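Local coordinates for manganese-dependent inorganic pyrophosphatase (PDB 2EB0), which probably hydrolyses diphosphate to two phosphates as a manganese-dependent family II inorganic pyrophosphatase built from a DHH and a DHHA2 domain, at residues E38-F41 against V42-F46; V223-V226 against E227-E231; L237-K240 against L241-E244. All coordinates share one frame; numbering follows the deposited sequence.

All three contacts are local, made by residues a turn apart along helical stretches, and they illustrate how place in the fold sets the chemistry. Interaction 1 is partly buried, in helix 37-45 of the DHH domain, where a buried, mainly apolar side accompanies a charged pair on the outer side. Interactions 2 and 3 are surface contacts of the DHHA2 domain and share helix 230-243: residues 223-231 lead from a short helix into its start, residues 237-244 form its C-terminal end, and their centres lie about 20 Å apart. A weak salt bridge and a serine hydroxyl mark interaction 2; interaction 3 carries two short salt bridges.

Interaction 1. Residues E38-F41 against V42-F46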
# COMPACT_ATOMS: atom_id res chain seq x y z
N GLU B 38 23.80 7.73 -16.07
CA GLU B 38 23.27 6.45 -16.52
C GLU B 38 21.97 6.61 -17.30
O GLU B 38 21.78 6.01 -18.36
CB GLU B 38 23.02 5.55 -15.32
CG GLU B 38 22.30 4.25 -15.66
CD GLU B 38 21.66 3.60 -14.45
OE1 GLU B 38 22.39 3.15 -13.54
OE2 GLU B 38 20.42 3.55 -14.39
N THR B 39 21.07 7.42 -16.78
CA THR B 39 19.78 7.64 -17.42
C THR B 39 19.97 8.40 -18.74
O THR B 39 19.34 8.07 -19.75
CB THR B 39 18.85 8.41 -16.47
OG1 THR B 39 18.89 7.78 -15.18
CG2 THR B 39 17.43 8.39 -16.99
N GLU B 40 20.83 9.40 -18.72
CA GLU B 40 21.09 10.17 -19.94
C GLU B 40 21.53 9.18 -21.03
O GLU B 40 21.04 9.23 -22.16
CB GLU B 40 22.19 11.20 -19.69
CG GLU B 40 22.59 11.97 -20.92
CD GLU B 40 23.63 13.04 -20.63
OE1 GLU B 40 24.18 13.63 -21.59
OE2 GLU B 40 23.90 13.28 -19.43
N PHE B 41 22.43 8.28 -20.66
CA PHE B 41 22.94 7.26 -21.56
C PHE B 41 21.79 6.41 -22.11
O PHE B 41 21.66 6.23 -23.32
CB PHE B 41 23.94 6.39 -20.79
CG PHE B 41 24.25 5.08 -21.46
CD1 PHE B 41 24.82 5.04 -22.73
CD2 PHE B 41 24.02 3.88 -20.80
CE1 PHE B 41 25.15 3.83 -23.33
CE2 PHE B 41 24.34 2.66 -21.38
CZ PHE B 41 24.91 2.64 -22.66
N VAL B 42 20.95 5.91 -21.21
CA VAL B 42 19.81 5.08 -21.59
C VAL B 42 18.81 5.81 -22.48
O VAL B 42 18.31 5.24 -23.46
CB VAL B 42 19.11 4.51 -20.32
CG1 VAL B 42 17.79 3.86 -20.67
CG2 VAL B 42 20.01 3.48 -19.65
N LEU B 43 18.51 7.06 -22.16
CA LEU B 43 17.57 7.84 -22.96
C LEU B 43 18.12 8.06 -24.36
O LEU B 43 17.43 7.80 -25.36
CB LEU B 43 17.31 9.20 -22.31
CG LEU B 43 16.66 9.20 -20.93
CD1 LEU B 43 16.43 10.63 -20.50
CD2 LEU B 43 15.35 8.42 -20.98
N ARG B 44 19.35 8.54 -24.44
CA ARG B 44 19.98 8.76 -25.74
C ARG B 44 19.99 7.45 -26.53
O ARG B 44 19.71 7.43 -27.73
CB ARG B 44 21.41 9.26 -25.55
CG ARG B 44 22.23 9.26 -26.84
CD ARG B 44 23.64 9.82 -26.64
NE ARG B 44 23.65 11.26 -26.47
CZ ARG B 44 23.68 11.89 -25.30
NH1 ARG B 44 23.72 11.19 -24.17
NH2 ARG B 44 23.70 13.21 -25.26
N LYS B 45 20.29 6.35 -25.86
CA LYS B 45 20.36 5.06 -26.52
C LYS B 45 19.09 4.68 -27.26
O LYS B 45 19.15 4.23 -28.40
CB LYS B 45 20.71 3.97 -25.51
CG LYS B 45 20.89 2.59 -26.12
CD LYS B 45 21.52 1.65 -25.11
CE LYS B 45 21.90 0.32 -25.74
NZ LYS B 45 20.73 -0.56 -25.96
N PHE B 46 17.93 4.87 -26.63
CA PHE B 46 16.69 4.50 -27.28
C PHE B 46 15.93 5.63 -27.94
O PHE B 46 14.76 5.48 -28.26
CB PHE B 46 15.79 3.75 -26.29
CG PHE B 46 16.41 2.49 -25.78
CD1 PHE B 46 17.06 2.48 -24.55
CD2 PHE B 46 16.41 1.34 -26.56
CE1 PHE B 46 17.71 1.32 -24.11
CE2 PHE B 46 17.05 0.18 -26.12
CZ PHE B 46 17.70 0.17 -24.89
O HOH W 1 22.82 15.49 -22.85
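The contact between Glu-38 to Phe-41 and Val-42 to Phe-46 is an intrahelical one, made by successive turns of helix 37-45 in the DHH domain. Regular i to i+4 backbone bonds join the turns, among them Leu-43 N to Thr-39 O at 2.7 Å. On the outer side Glu-40 and Arg-44 run alongside each other, forming a long i to i+4 salt bridge, with OE1 3.6 Å from NH1. Both side chains start with CG anti to the backbone N, but Arg-44 then bends at chi3, bringing its guanidinium edge to Glu-40 CG, 3.5 Å from NH1. The two charged planes are turned 44° apart, and a water that donates to Glu-40 OE1 at 2.6 Å also meets Arg-44 NH2 weakly.

The helix is the crossover of a beta-alpha-beta unit between strands 28-31 and 52-53. Its buried side is mixed. Thr-39 CG2 lies 4.1 Å from Leu-43 CG, both side chains touching Ile-15 of helix 12-25, while Val-42 packs on helix 134-148. Thr-39 OG1 bonds Thr-12, and its side chain is about 5 Å from that of the metal ligand Asp-11. The Glu-38 carboxylate meets Thr-12, Ser-146 and Lys-187, and this side chain is about 9 Å from a bound manganese ion. The Phe-41 ring crosses Val-42 at about a right angle, its CD2 4.2 Å from CG2.

Interaction 2. Residues V223-V226 against E227-E231; sequences VSEV and ESKKE
Val-223 and Glu-227 meet on the more closely packed side of this turn. The methyl CG2 of Val-223 lies 3.5 Å from the carboxylate carbon CD of Glu-227, and the two side chains cross obliquely. The N-H of Glu-227 also bonds Val-223 O at 2.8 Å. With chi1 at -62°, Glu-227 places CG beside its own backbone N and only 3.1 Å from that same carbonyl oxygen, and the extended chain then carries the carboxylate across the valine. With an alanine in place of Glu-227, the Val-223 methyl and carbonyl would probably lose the chain that covers them, while the backbone bond could persist.

This stretch joins the short helix 224-227 to helix 230-243 in the DHHA2 domain, and the backbone bonding changes at the junction. Ser-228 N still bonds Ser-224 O, but Lys-229 N turns to Val-226 O, three residues back, approaching from above the carbonyl plane. Val-226 itself is buried and packs on Ile-253 of strand 248-255, so the junction lies against the sheet.

By contrast, the side carrying Ser-228, Glu-225 and Lys-229 is polar and faces solvent more. Ser-228 OG donates a 2.6 Å bond to Glu-225 O, a carbonyl that also receives a weak bond from Ser-228 N. That hydroxyl sits between backbone N and carbonyl carbon (chi1 64°), which turns it back toward the preceding turn. Beyond it, Glu-225 and Lys-229 extend side by side, and OE1 meets NZ at 3.3 Å in a weak salt bridge. The ammonium is held mainly by Gly-191 O, with Leu-193 O, tying the junction to the chain ahead of helix 195-201.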
# COMPACT_ATOMS: atom_id res chain seq x y z
N VAL B 223 36.10 0.80 -6.30
CA VAL B 223 35.85 1.78 -5.24
C VAL B 223 37.02 2.70 -4.89
O VAL B 223 36.82 3.72 -4.25
CB VAL B 223 35.40 1.09 -3.92
CG1 VAL B 223 34.17 0.24 -4.17
CG2 VAL B 223 36.52 0.23 -3.35
N SER B 224 38.22 2.34 -5.34
CA SER B 224 39.40 3.14 -5.02
C SER B 224 39.25 4.64 -5.19
O SER B 224 39.67 5.40 -4.32
CB SER B 224 40.61 2.64 -5.82
OG SER B 224 40.41 2.81 -7.21
N GLU B 225 38.65 5.09 -6.29
CA GLU B 225 38.48 6.53 -6.47
C GLU B 225 37.49 7.14 -5.49
O GLU B 225 37.66 8.28 -5.05
CB GLU B 225 38.05 6.89 -7.88
CG GLU B 225 37.93 8.40 -8.05
CD GLU B 225 37.80 8.83 -9.49
OE1 GLU B 225 37.81 10.05 -9.74
OE2 GLU B 225 37.68 7.94 -10.36
N VAL B 226 36.45 6.41 -5.14
CA VAL B 226 35.48 6.93 -4.20
C VAL B 226 36.13 6.94 -2.81
O VAL B 226 35.84 7.82 -1.99
CB VAL B 226 34.19 6.09 -4.18
CG1 VAL B 226 33.30 6.50 -3.01
CG2 VAL B 226 33.44 6.30 -5.48
N GLU B 227 37.01 5.98 -2.56
CA GLU B 227 37.67 5.91 -1.27
C GLU B 227 38.60 7.09 -1.07
O GLU B 227 38.78 7.56 0.05
CB GLU B 227 38.42 4.59 -1.14
CG GLU B 227 37.49 3.37 -1.20
CD GLU B 227 38.21 2.06 -0.93
OE1 GLU B 227 39.25 1.81 -1.57
OE2 GLU B 227 37.72 1.28 -0.10
N SER B 228 39.18 7.59 -2.17
CA SER B 228 40.08 8.73 -2.11
C SER B 228 39.31 10.03 -1.86
O SER B 228 39.91 11.09 -1.68
CB SER B 228 40.88 8.84 -3.41
OG SER B 228 40.04 9.12 -4.52
N LYS B 229 37.99 9.93 -1.86
CA LYS B 229 37.13 11.09 -1.63
C LYS B 229 36.30 10.86 -0.38
O LYS B 229 35.56 11.74 0.07
CB LYS B 229 36.20 11.29 -2.83
CG LYS B 229 36.92 11.60 -4.13
CD LYS B 229 35.95 11.64 -5.31
CE LYS B 229 36.67 11.86 -6.63
NZ LYS B 229 35.76 11.72 -7.80
N LYS B 230 36.43 9.67 0.20
CA LYS B 230 35.70 9.28 1.41
C LYS B 230 35.74 10.35 2.50
O LYS B 230 34.71 10.70 3.08
CB LYS B 230 36.28 7.97 1.96
CG LYS B 230 35.38 7.23 2.94
CD LYS B 230 36.11 6.09 3.64
CE LYS B 230 36.77 5.13 2.66
NZ LYS B 230 35.79 4.45 1.76
N GLU B 231 36.94 10.85 2.78
CA GLU B 231 37.15 11.88 3.79
C GLU B 231 36.32 13.12 3.51
O GLU B 231 35.51 13.55 4.33
CB GLU B 231 38.64 12.25 3.84
CG GLU B 231 39.01 13.34 4.82
CD GLU B 231 40.49 13.66 4.78
OE1 GLU B 231 40.93 14.58 5.51
OE2 GLU B 231 41.23 13.01 4.01

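Interaction 3. Residues L237-K240 against L241-E244; sequences LEEK and LKNE
Lys-240 and Glu-244 join the last turn of helix 230-243 to the residue that leaves it, in an i to i+4 salt bridge at the C-terminal end of this DHHA2-domain helix. Lys-240 NZ comes 2.7 Å from Glu-244 OE2, meeting it on the syn side and 17° out of the carboxylate plane. A second pair, i to i+3, gathers farther round the same turn: Lys-242 NZ donates to Glu-239 OE2 at 2.7 Å, also syn but 31° out of plane, while Asn-243 ND2 adds a weak bond to the same oxygen at 3.4 Å. Glu-239 is poorly ordered, so these distances are less certain and the grouping is probably mobile.

The torsions bring these groups together. Lys-242 takes CG between its backbone N and carbonyl carbon (chi1 57°), leading its chain back alongside Glu-239, which bends at chi2 to meet it. Lys-240 runs extended as far as CE and bends only at chi4, turning NZ onto the carboxylate of Glu-244.

Behind the side chains, backbone bonds keep the turn in place: Asn-243 N reaches Glu-239 O at 3.1 Å, and Glu-244 N reaches Lys-240 O at the same length. Further out, Leu-237 and Leu-241 rest on Val-266 of strand 260-267, packing that side of the helix on the sheet. Lys-240 also makes a cation-pi contact with Phe-203, and Tyr-246 OH and Glu-244 OE2 share a weak bond. Within the outer group, Lys-242 NZ also donates weakly to Asn-243 OD1, at 3.4 Å.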
# COMPACT_ATOMS: atom_id res chain seq x y z
N LEU B 237 28.92 15.25 4.66
CA LEU B 237 27.77 14.60 5.27
C LEU B 237 27.56 15.09 6.71
O LEU B 237 26.43 15.11 7.21
CB LEU B 237 27.94 13.07 5.24
CG LEU B 237 27.94 12.40 3.85
CD1 LEU B 237 28.06 10.90 4.02
CD2 LEU B 237 26.66 12.73 3.09
N GLU B 238 28.64 15.48 7.37
CA GLU B 238 28.55 15.98 8.74
C GLU B 238 27.86 17.32 8.73
O GLU B 238 27.09 17.64 9.64
CB GLU B 238 29.95 16.12 9.36
CG GLU B 238 30.60 14.80 9.70
CD GLU B 238 31.93 14.96 10.42
OE1 GLU B 238 32.87 15.51 9.82
OE2 GLU B 238 32.03 14.54 11.59
N GLU B 239 28.14 18.11 7.69
CA GLU B 239 27.55 19.43 7.52
C GLU B 239 26.08 19.30 7.15
O GLU B 239 25.24 20.04 7.66
CB GLU B 239 28.29 20.19 6.41
CG GLU B 239 29.68 20.66 6.79
CD GLU B 239 29.66 21.75 7.84
OE1 GLU B 239 30.76 22.17 8.28
OE2 GLU B 239 28.56 22.20 8.22
N LYS B 240 25.78 18.36 6.26
CA LYS B 240 24.42 18.13 5.82
C LYS B 240 23.57 17.70 7.01
O LYS B 240 22.42 18.12 7.16
CB LYS B 240 24.39 17.04 4.76
CG LYS B 240 23.01 16.75 4.20
CD LYS B 240 23.08 15.71 3.07
CE LYS B 240 21.71 15.45 2.47
NZ LYS B 240 21.14 16.68 1.85
N LEU B 241 24.15 16.87 7.87
CA LEU B 241 23.46 16.36 9.05
C LEU B 241 22.89 17.46 9.96
O LEU B 241 21.68 17.52 10.17
CB LEU B 241 24.41 15.46 9.86
CG LEU B 241 23.84 14.91 11.17
CD1 LEU B 241 23.05 13.63 10.91
CD2 LEU B 241 24.99 14.64 12.13
N LYS B 242 23.77 18.31 10.48
CA LYS B 242 23.33 19.38 11.38
C LYS B 242 22.55 20.53 10.74
O LYS B 242 21.66 21.10 11.38
CB LYS B 242 24.54 19.93 12.15
CG LYS B 242 25.66 20.46 11.28
CD LYS B 242 26.83 20.90 12.14
CE LYS B 242 27.94 21.52 11.30
NZ LYS B 242 27.49 22.75 10.60
N ASN B 243 22.86 20.87 9.50
CA ASN B 243 22.17 21.97 8.83
C ASN B 243 20.78 21.63 8.35
O ASN B 243 19.92 22.51 8.26
CB ASN B 243 23.00 22.50 7.67
CG ASN B 243 24.36 23.00 8.11
OD1 ASN B 243 24.51 23.48 9.23
ND2 ASN B 243 25.34 22.91 7.23
N GLU B 244 20.54 20.37 8.02
CA GLU B 244 19.22 19.97 7.55
C GLU B 244 18.47 19.17 8.61
O GLU B 244 17.40 18.63 8.37
CB GLU B 244 19.37 19.20 6.24
CG GLU B 244 20.05 20.05 5.17
CD GLU B 244 20.38 19.29 3.90
OE1 GLU B 244 21.17 19.82 3.09
OE2 GLU B 244 19.86 18.17 3.71